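TETR family transcriptional repressor LFRR (Mycobacterium smegmatis, PDB 2V57) represses transcription of the lfrRA efflux-pump operon by binding directly to the promoter region of lfrR-lfrA. Local coordinates at residues Ala18-Ala23 / Ala64-Asp69; Asp58-Leu63 / Val103-Tyr108; Gln96-Pro101 / Met167-Ile172. One frame throughout, in Å; residues are numbered along the deposited sequence.

Interaction 1. Residues Ala18-Ala23 / Ala64-Asp69. With SO4 (sulfate ion), chain G.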
loop_
_atom_site.group_PDB
_atom_site.type_symbol
_atom_site.label_atom_id
_atom_site.label_comp_id
_atom_site.label_asym_id
_atom_site.label_seq_id
_atom_site.Cartn_x
_atom_site.Cartn_y
_atom_site.Cartn_z
ATOM N N ALA B 18 -26.299 0.088 3.310
ATOM C CA ALA B 18 -26.384 -0.340 1.909
ATOM C C ALA B 18 -25.397 0.389 0.993
ATOM O O ALA B 18 -24.739 -0.240 0.148
ATOM C CB ALA B 18 -27.823 -0.197 1.386
ATOM N N ILE B 19 -25.301 1.708 1.143
ATOM C CA ILE B 19 -24.371 2.519 0.347
ATOM C C ILE B 19 -22.918 2.138 0.634
ATOM O O ILE B 19 -22.110 1.926 -0.292
ATOM C CB ILE B 19 -24.590 4.034 0.605
ATOM C CG1 ILE B 19 -26.008 4.450 0.167
ATOM C CG2 ILE B 19 -23.521 4.874 -0.101
ATOM C CD1 ILE B 19 -26.472 5.799 0.766
ATOM N N LEU B 20 -22.587 2.016 1.914
ATOM C CA LEU B 20 -21.232 1.630 2.307
ATOM C C LEU B 20 -20.870 0.223 1.824
ATOM O O LEU B 20 -19.759 -0.013 1.361
ATOM C CB LEU B 20 -21.071 1.716 3.822
ATOM C CG LEU B 20 -21.044 3.147 4.368
ATOM C CD1 LEU B 20 -21.001 3.119 5.890
ATOM C CD2 LEU B 20 -19.867 3.929 3.803
ATOM N N ASP B 21 -21.812 -0.708 1.948
ATOM C CA ASP B 21 -21.577 -2.076 1.523
ATOM C C ASP B 21 -21.403 -2.125 0.004
ATOM O O ASP B 21 -20.565 -2.859 -0.501
ATOM C CB ASP B 21 -22.716 -2.998 1.962
ATOM C CG ASP B 21 -22.644 -3.376 3.443
ATOM O OD1 ASP B 21 -21.663 -3.013 4.114
ATOM O OD2 ASP B 21 -23.584 -4.047 3.928
ATOM N N ALA B 22 -22.181 -1.322 -0.715
ATOM C CA ALA B 22 -22.029 -1.237 -2.161
ATOM C C ALA B 22 -20.688 -0.609 -2.551
ATOM O O ALA B 22 -20.055 -1.028 -3.530
ATOM C CB ALA B 22 -23.190 -0.459 -2.795
ATOM N N ALA B 23 -20.263 0.393 -1.796
ATOM C CA ALA B 23 -18.992 1.042 -2.058
ATOM C C ALA B 23 -17.844 0.055 -1.853
ATOM O O ALA B 23 -16.904 0.008 -2.645
ATOM C CB ALA B 23 -18.827 2.287 -1.169
ATOM N N ALA B 64 -13.699 4.571 4.516
ATOM C CA ALA B 64 -12.435 4.331 5.213
ATOM C C ALA B 64 -12.659 4.219 6.725
ATOM O O ALA B 64 -12.155 3.292 7.372
ATOM C CB ALA B 64 -11.396 5.427 4.857
ATOM N N ARG B 65 -13.409 5.153 7.304
ATOM C CA ARG B 65 -13.862 4.982 8.680
ATOM C C ARG B 65 -14.527 3.595 8.911
ATOM O O ARG B 65 -14.161 2.855 9.828
ATOM C CB ARG B 65 -14.801 6.131 9.109
ATOM C CG ARG B 65 -14.111 7.499 9.313
ATOM C CD ARG B 65 -15.056 8.468 10.042
ATOM N NE ARG B 65 -16.245 8.838 9.259
ATOM C CZ ARG B 65 -16.247 9.784 8.311
ATOM N NH1 ARG B 65 -17.365 10.094 7.672
ATOM N NH2 ARG B 65 -15.129 10.432 8.002
ATOM N N HIS B 66 -15.485 3.239 8.064
ATOM C CA HIS B 66 -16.222 1.988 8.223
ATOM C C HIS B 66 -15.301 0.763 8.190
ATOM O O HIS B 66 -15.411 -0.115 9.059
ATOM C CB HIS B 66 -17.336 1.871 7.167
ATOM C CG HIS B 66 -18.148 0.605 7.272
ATOM N ND1 HIS B 66 -18.933 0.306 8.364
ATOM C CD2 HIS B 66 -18.304 -0.423 6.404
ATOM C CE1 HIS B 66 -19.529 -0.860 8.168
ATOM N NE2 HIS B 66 -19.163 -1.321 6.988
ATOM N N VAL B 67 -14.385 0.716 7.216
ATOM C CA VAL B 67 -13.413 -0.365 7.139
ATOM C C VAL B 67 -12.484 -0.437 8.347
ATOM O O VAL B 67 -12.212 -1.531 8.841
ATOM C CB VAL B 67 -12.590 -0.334 5.820
ATOM C CG1 VAL B 67 -11.534 -1.435 5.826
ATOM C CG2 VAL B 67 -13.531 -0.503 4.619
ATOM N N HIS B 68 -11.974 0.708 8.811
ATOM C CA HIS B 68 -11.188 0.722 10.049
ATOM C C HIS B 68 -12.010 0.172 11.225
ATOM O O HIS B 68 -11.491 -0.591 12.055
ATOM C CB HIS B 68 -10.678 2.128 10.374
ATOM C CG HIS B 68 -9.866 2.198 11.625
ATOM N ND1 HIS B 68 -8.620 1.618 11.735
ATOM C CD2 HIS B 68 -10.128 2.761 12.828
ATOM C CE1 HIS B 68 -8.144 1.834 12.947
ATOM N NE2 HIS B 68 -9.038 2.529 13.629
ATOM N N ASP B 69 -13.292 0.539 11.282
ATOM C CA ASP B 69 -14.214 -0.015 12.293
ATOM C C ASP B 69 -14.303 -1.548 12.200
ATOM O O ASP B 69 -14.274 -2.255 13.220
ATOM C CB ASP B 69 -15.637 0.520 12.110
ATOM C CG ASP B 69 -15.798 1.976 12.497
ATOM O OD1 ASP B 69 -14.951 2.535 13.239
ATOM O OD2 ASP B 69 -16.813 2.553 12.048
HETATM S S SO4 G . -20.759 8.275 7.935
HETATM O O1 SO4 G . -19.382 8.116 8.363
HETATM O O2 SO4 G . -21.229 7.111 7.207
HETATM O O3 SO4 G . -21.647 8.481 9.090
HETATM O O4 SO4 G . -20.801 9.450 7.060
HETATM O O HOH W 1 -19.960 -3.883 6.074
#

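Interaction 2. Residues Asp58-Leu63 / Val103-Tyr108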
loop_
_atom_site.group_PDB
_atom_site.type_symbol
_atom_site.label_atom_id
_atom_site.label_comp_id
_atom_site.label_asym_id
_atom_site.label_seq_id
_atom_site.Cartn_x
_atom_site.Cartn_y
_atom_site.Cartn_z
ATOM N N ASP B 58 -16.657 12.521 0.264
ATOM C CA ASP B 58 -17.302 12.300 1.571
ATOM C C ASP B 58 -17.595 10.813 1.771
ATOM O O ASP B 58 -17.513 10.296 2.888
ATOM C CB ASP B 58 -18.620 13.069 1.690
ATOM C CG ASP B 58 -18.448 14.574 1.525
ATOM O OD1 ASP B 58 -17.508 15.144 2.123
ATOM O OD2 ASP B 58 -19.271 15.193 0.815
ATOM N N LEU B 59 -17.957 10.133 0.683
ATOM C CA LEU B 59 -18.220 8.699 0.754
ATOM C C LEU B 59 -16.912 7.959 1.006
ATOM O O LEU B 59 -16.863 7.019 1.810
ATOM C CB LEU B 59 -18.921 8.176 -0.507
ATOM C CG LEU B 59 -19.040 6.650 -0.608
ATOM C CD1 LEU B 59 -19.820 6.067 0.563
ATOM C CD2 LEU B 59 -19.691 6.255 -1.917
ATOM N N LEU B 60 -15.842 8.423 0.365
ATOM C CA LEU B 60 -14.542 7.776 0.494
ATOM C C LEU B 60 -14.037 7.817 1.937
ATOM O O LEU B 60 -13.515 6.824 2.452
ATOM C CB LEU B 60 -13.527 8.431 -0.461
ATOM C CG LEU B 60 -13.253 7.769 -1.821
ATOM C CD1 LEU B 60 -14.476 7.086 -2.428
ATOM C CD2 LEU B 60 -12.604 8.756 -2.820
ATOM N N ARG B 61 -14.178 8.974 2.579
ATOM C CA ARG B 61 -13.794 9.108 3.976
ATOM C C ARG B 61 -14.683 8.253 4.903
ATOM O O ARG B 61 -14.187 7.530 5.788
ATOM C CB ARG B 61 -13.766 10.590 4.366
ATOM C CG ARG B 61 -12.784 11.408 3.485
ATOM C CD ARG B 61 -13.213 12.877 3.380
ATOM N NE ARG B 61 -12.522 13.551 2.282
ATOM C CZ ARG B 61 -11.625 14.514 2.461
ATOM N NH1 ARG B 61 -11.350 14.915 3.686
ATOM N NH2 ARG B 61 -11.021 15.082 1.423
ATOM N N ALA B 62 -15.994 8.289 4.677
ATOM C CA ALA B 62 -16.913 7.391 5.398
ATOM C C ALA B 62 -16.593 5.890 5.234
ATOM O O ALA B 62 -16.659 5.123 6.202
ATOM C CB ALA B 62 -18.358 7.661 4.981
ATOM N N LEU B 63 -16.246 5.473 4.019
ATOM C CA LEU B 63 -15.944 4.067 3.763
ATOM C C LEU B 63 -14.693 3.686 4.552
ATOM O O LEU B 63 -14.631 2.623 5.180
ATOM C CB LEU B 63 -15.696 3.846 2.265
ATOM C CG LEU B 63 -15.219 2.468 1.779
ATOM C CD1 LEU B 63 -16.299 1.451 1.967
ATOM C CD2 LEU B 63 -14.798 2.514 0.303
ATOM N N VAL B 103 -9.429 -2.985 1.533
ATOM C CA VAL B 103 -8.352 -2.468 2.379
ATOM C C VAL B 103 -7.222 -1.827 1.559
ATOM O O VAL B 103 -6.602 -0.871 2.011
ATOM C CB VAL B 103 -7.810 -3.549 3.354
ATOM C CG1 VAL B 103 -6.652 -3.001 4.187
ATOM C CG2 VAL B 103 -8.953 -4.070 4.239
ATOM N N LEU B 104 -6.976 -2.330 0.349
ATOM C CA LEU B 104 -5.989 -1.723 -0.540
ATOM C C LEU B 104 -6.431 -0.336 -0.966
ATOM O O LEU B 104 -5.610 0.557 -1.228
ATOM C CB LEU B 104 -5.803 -2.573 -1.799
ATOM C CG LEU B 104 -5.222 -3.978 -1.621
ATOM C CD1 LEU B 104 -5.507 -4.805 -2.865
ATOM C CD2 LEU B 104 -3.721 -3.909 -1.344
ATOM N N PHE B 105 -7.739 -0.159 -1.070
ATOM C CA PHE B 105 -8.265 1.136 -1.488
ATOM C C PHE B 105 -8.146 2.141 -0.338
ATOM O O PHE B 105 -7.737 3.287 -0.558
ATOM C CB PHE B 105 -9.714 0.989 -1.994
ATOM C CG PHE B 105 -10.317 2.262 -2.575
ATOM C CD1 PHE B 105 -10.283 2.509 -3.933
ATOM C CD2 PHE B 105 -10.975 3.172 -1.756
ATOM C CE1 PHE B 105 -10.864 3.658 -4.476
ATOM C CE2 PHE B 105 -11.554 4.324 -2.292
ATOM C CZ PHE B 105 -11.493 4.564 -3.657
ATOM N N VAL B 106 -8.462 1.723 0.891
ATOM C CA VAL B 106 -8.534 2.692 1.990
ATOM C C VAL B 106 -7.268 2.857 2.843
ATOM O O VAL B 106 -7.148 3.828 3.579
ATOM C CB VAL B 106 -9.746 2.443 2.928
ATOM C CG1 VAL B 106 -11.047 2.401 2.111
ATOM C CG2 VAL B 106 -9.554 1.159 3.748
ATOM N N TYR B 107 -6.323 1.930 2.735
ATOM C CA TYR B 107 -5.146 1.950 3.611
ATOM C C TYR B 107 -4.408 3.294 3.673
ATOM O O TYR B 107 -4.168 3.818 4.757
ATOM C CB TYR B 107 -4.169 0.830 3.239
ATOM C CG TYR B 107 -2.982 0.750 4.179
ATOM C CD1 TYR B 107 -3.114 0.210 5.460
ATOM C CD2 TYR B 107 -1.739 1.215 3.792
ATOM C CE1 TYR B 107 -2.035 0.150 6.328
ATOM C CE2 TYR B 107 -0.650 1.147 4.650
ATOM C CZ TYR B 107 -0.802 0.614 5.916
ATOM O OH TYR B 107 0.290 0.549 6.769
ATOM N N TYR B 108 -4.083 3.855 2.515
ATOM C CA TYR B 108 -3.227 5.049 2.428
ATOM C C TYR B 108 -4.075 6.310 2.211
ATOM O O TYR B 108 -3.552 7.388 1.939
ATOM C CB TYR B 108 -2.206 4.869 1.283
ATOM C CG TYR B 108 -0.989 5.769 1.370
ATOM C CD1 TYR B 108 -0.114 5.694 2.457
ATOM C CD2 TYR B 108 -0.708 6.698 0.356
ATOM C CE1 TYR B 108 1.001 6.540 2.549
ATOM C CE2 TYR B 108 0.410 7.540 0.431
ATOM C CZ TYR B 108 1.261 7.454 1.532
ATOM O OH TYR B 108 2.360 8.289 1.621
#

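Interaction 3. Residues Gln96-Pro101 / Met167-Ile172. With SO4 (sulfate ion), chain H.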
loop_
_atom_site.group_PDB
_atom_site.type_symbol
_atom_site.label_atom_id
_atom_site.label_comp_id
_atom_site.label_asym_id
_atom_site.label_seq_id
_atom_site.Cartn_x
_atom_site.Cartn_y
_atom_site.Cartn_z
ATOM N N GLN B 96 -8.306 -10.241 9.516
ATOM C CA GLN B 96 -7.995 -9.109 8.638
ATOM C C GLN B 96 -8.021 -9.461 7.147
ATOM O O GLN B 96 -8.436 -8.642 6.322
ATOM C CB GLN B 96 -6.642 -8.479 9.012
ATOM C CG GLN B 96 -6.569 -8.090 10.479
ATOM C CD GLN B 96 -7.600 -7.034 10.867
ATOM O OE1 GLN B 96 -7.607 -5.930 10.327
ATOM N NE2 GLN B 96 -8.467 -7.372 11.818
ATOM N N LEU B 97 -7.567 -10.658 6.787
ATOM C CA LEU B 97 -7.630 -11.065 5.389
ATOM C C LEU B 97 -9.087 -11.041 4.906
ATOM O O LEU B 97 -9.375 -10.668 3.762
ATOM C CB LEU B 97 -7.017 -12.452 5.174
ATOM C CG LEU B 97 -6.735 -12.870 3.732
ATOM C CD1 LEU B 97 -5.702 -11.969 3.044
ATOM C CD2 LEU B 97 -6.305 -14.356 3.662
ATOM N N ASP B 98 -10.003 -11.409 5.798
ATOM C CA ASP B 98 -11.404 -11.546 5.425
ATOM C C ASP B 98 -12.093 -10.191 5.192
ATOM O O ASP B 98 -13.232 -10.142 4.740
ATOM C CB ASP B 98 -12.162 -12.381 6.466
ATOM C CG ASP B 98 -11.773 -13.863 6.433
ATOM O OD1 ASP B 98 -11.161 -14.320 5.443
ATOM O OD2 ASP B 98 -12.081 -14.573 7.410
ATOM N N LEU B 99 -11.404 -9.097 5.487
ATOM C CA LEU B 99 -11.939 -7.773 5.192
ATOM C C LEU B 99 -11.991 -7.573 3.675
ATOM O O LEU B 99 -12.792 -6.787 3.179
ATOM C CB LEU B 99 -11.085 -6.660 5.833
ATOM C CG LEU B 99 -10.949 -6.609 7.364
ATOM C CD1 LEU B 99 -9.849 -5.644 7.806
ATOM C CD2 LEU B 99 -12.281 -6.235 8.006
ATOM N N GLY B 100 -11.118 -8.261 2.942
ATOM C CA GLY B 100 -11.125 -8.186 1.494
ATOM C C GLY B 100 -10.278 -7.059 0.921
ATOM O O GLY B 100 -9.698 -6.258 1.655
ATOM N N PRO B 101 -10.194 -7.002 -0.412
ATOM C CA PRO B 101 -9.313 -6.065 -1.109
ATOM C C PRO B 101 -9.707 -4.595 -0.980
ATOM O O PRO B 101 -8.941 -3.768 -1.458
ATOM C CB PRO B 101 -9.412 -6.526 -2.574
ATOM C CG PRO B 101 -10.732 -7.236 -2.646
ATOM C CD PRO B 101 -10.816 -7.961 -1.343
ATOM N N MET B 167 -5.002 -16.902 -5.511
ATOM C CA MET B 167 -4.390 -17.717 -4.463
ATOM C C MET B 167 -5.456 -18.045 -3.422
ATOM O O MET B 167 -6.221 -17.172 -3.016
ATOM C CB MET B 167 -3.193 -17.009 -3.823
ATOM C CG MET B 167 -2.298 -17.935 -3.000
ATOM S SD MET B 167 -0.803 -17.150 -2.334
ATOM C CE MET B 167 -0.022 -16.607 -3.853
ATOM N N PRO B 168 -5.533 -19.321 -3.012
ATOM C CA PRO B 168 -6.524 -19.765 -2.027
ATOM C C PRO B 168 -6.274 -19.177 -0.641
ATOM O O PRO B 168 -5.123 -19.045 -0.215
ATOM C CB PRO B 168 -6.327 -21.292 -1.992
ATOM C CG PRO B 168 -5.639 -21.622 -3.277
ATOM C CD PRO B 168 -4.754 -20.446 -3.557
ATOM N N ARG B 169 -7.362 -18.850 0.052
ATOM C CA ARG B 169 -7.306 -18.234 1.372
ATOM C C ARG B 169 -6.328 -18.943 2.306
ATOM O O ARG B 169 -5.443 -18.304 2.875
ATOM C CB ARG B 169 -8.705 -18.200 1.993
ATOM C CG ARG B 169 -8.793 -17.608 3.402
ATOM C CD ARG B 169 -10.203 -17.817 3.946
ATOM N NE ARG B 169 -10.459 -17.153 5.223
ATOM C CZ ARG B 169 -10.500 -17.782 6.395
ATOM N NH1 ARG B 169 -10.296 -19.093 6.452
ATOM N NH2 ARG B 169 -10.742 -17.105 7.510
ATOM N N HIS B 170 -6.479 -20.259 2.457
ATOM C CA HIS B 170 -5.670 -20.994 3.427
ATOM C C HIS B 170 -4.177 -20.847 3.159
ATOM O O HIS B 170 -3.381 -20.766 4.099
ATOM C CB HIS B 170 -6.051 -22.476 3.453
ATOM C CG HIS B 170 -5.355 -23.258 4.524
ATOM N ND1 HIS B 170 -4.167 -23.923 4.310
ATOM C CD2 HIS B 170 -5.678 -23.479 5.822
ATOM C CE1 HIS B 170 -3.788 -24.520 5.426
ATOM N NE2 HIS B 170 -4.689 -24.266 6.360
ATOM N N GLN B 171 -3.814 -20.816 1.880
ATOM C CA GLN B 171 -2.426 -20.711 1.439
ATOM C C GLN B 171 -1.844 -19.316 1.691
ATOM O O GLN B 171 -0.680 -19.181 2.045
ATOM C CB GLN B 171 -2.342 -21.049 -0.048
ATOM C CG GLN B 171 -0.994 -21.533 -0.534
ATOM C CD GLN B 171 -1.000 -21.772 -2.032
ATOM O OE1 GLN B 171 -2.022 -21.585 -2.691
ATOM N NE2 GLN B 171 0.141 -22.177 -2.574
ATOM N N ILE B 172 -2.657 -18.282 1.491
ATOM C CA ILE B 172 -2.259 -16.926 1.810
ATOM C C ILE B 172 -2.003 -16.780 3.309
ATOM O O ILE B 172 -1.041 -16.136 3.731
ATOM C CB ILE B 172 -3.331 -15.902 1.348
ATOM C CG1 ILE B 172 -3.447 -15.935 -0.180
ATOM C CG2 ILE B 172 -2.989 -14.488 1.838
ATOM C CD1 ILE B 172 -4.611 -15.133 -0.732
HETATM S S SO4 H . -9.804 -21.809 4.095
HETATM O O1 SO4 H . -8.958 -20.768 4.676
HETATM O O2 SO4 H . -9.396 -22.044 2.710
HETATM O O3 SO4 H . -9.650 -23.034 4.877
HETATM O O4 SO4 H . -11.202 -21.373 4.139
#

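Interaction 1. Residues Ala18-Ala23 / Ala64-Asp69
L20 and H66 meet where the first helix of the TetR-type DNA-binding domain, 11-27, runs past the long helix 56-77 that leads into the regulatory body. The dense half of the contact is a methyl group over an aromatic ring: L20 CD1 lies over one face of the H66 imidazole, 4.0 Å from H66 CG, and almost as near to H66 CB. Both side chains leave their helices toward each other, L20 from a buried position. H66 has CG trans to its backbone N (chi1 -180°), which carries the ring across the gap to helix 11-27. L20 also touches L59, about two turns before H66 on helix 56-77, so the leucine meets two levels of that helix.

The other half is polar and looser. D21 is exposed, and its carboxylate plane is turned 48° from the imidazole; D21 OD1 and H66 NE2 are 4.2 Å apart, too far for a direct bond. R65 turns to a different partner, a sulfate probably taken from the crystallisation liquor: R65 NH1 donates to sulfate O1 at 2.9 Å, and Y53 OH and R16 NH1 are also hydrogen-bonded to this anion. Between D21 and H66 a water closes the gap, donating to D21 OD1 at 2.7 Å and lying in the imidazole plane 2.8 Å from H66 NE2.

Interaction 2. Residues Asp58-Leu63 / Val103-Tyr108
The F105 ring presents its edge to helix 56-77: L60 CG lies near the ring plane, 3.9 Å from F105 CE2, and L60 CD1 is almost equally close to the same ring carbon. V106 CG1, from the neighbouring residue of the same segment, also lies in the ring plane at the edge. L63 CD2 comes in obliquely, 4.4 Å from F105 CD2. The phenyl group reaches this position because its CG is trans to the backbone N (chi1 -175°), directing it from helix 102-106 toward L60.

A second point of contact lies beside the ring. L63 and V106 point at each other and are the closest pair of the two backbones, with their CA atoms 7.7 Å apart. L63 CD2 is 4.2 Å from V106 CG1, and L63 CG is equally distant from that methyl; the two side chains cross at about a right angle. L60 departs from the usual leucine rotamers, with chi1 at -97° and chi2 at 34°, and in this conformation CG and CD1 both touch CE2 and CZ of F105.

The contact joins helix 56-77, which connects the DNA-binding and regulatory parts, to the short helix 102-106 of the regulatory body. L63 also packs on M24 and L27 of helix 11-27, while F105 reaches P110 of the second subunit, placing this seam between the DNA-binding helices and the dimer partner. No hydrogen bond links the two segments. Their 163 Å² of buried surface is made by apolar side chains, so at this seam the fit probably rests on apolar shape and the exclusion of water, with no directional bond between the segments.

Interaction 3. Residues Gln96-Pro101 / Met167-Ile172
D98 and R169 form a two-pronged salt bridge between D98, in the turn that follows helix 85-97, and R169 at the start of helix 169-182, within the all-helical regulatory body. R169 NE donates to D98 OD1 at 2.9 Å with an N-H...O angle of 169°, and R169 NH2 donates to D98 OD2, also at 2.9 Å, through a more bent 151°. Both carboxylate oxygens use their syn lone pairs, and the carboxylate and guanidinium planes are only 20° apart. This side-on grip by two nitrogens restrains the rotation of both groups. The arginine gets there by extending fully from its helix, with CG trans to the backbone N.

Its remaining terminal nitrogen is also used: R169 NH1 donates to O1 of a sulfate, probably from the crystallisation liquor, at 2.8 Å. The guanidinium edge thus meets two anions, the D98 carboxylate through NE and NH2 and the sulfate through NH1.

Beneath the ion pair the contact is apolar. L97 CD2 lies 3.8 Å from I172 CG2, the two buried side chains crossing at about a right angle, and the same leucine methyl touches the aliphatic part of R169 at CG. Within the turn L97-G100, of type I, G100 N bonds to L97 O; the L97 neighbour Q96 is tied to helices 56-77 and 147-164 through S71 and Y160. A charged pair on exposed residues above a buried leucine-isoleucine contact implies that the exposed side is held by directional charged bonds, while apolar packing makes up the buried side.

Interactions 1 and 2 share helix 56-77 and touch directly, with V67 of one packing on V106 of the other. Interaction 2 is the buried one and purely apolar. Interaction 1 is partly buried, mixing a leucine-histidine contact with a water bridge at the surface. Interaction 3 lies about 19 Å from both, measured between centres, and on the opposite side of the chain's centre from interaction 2. It uses helices 85-97 and 169-182 and alone has direct hydrogen bonds between its segments. Segment 96-101 is followed almost at once by 103-108 of interaction 2, and both interactions touch the second subunit. The buried contact is apolar, while the two partly buried ones add polar links on their exposed sides.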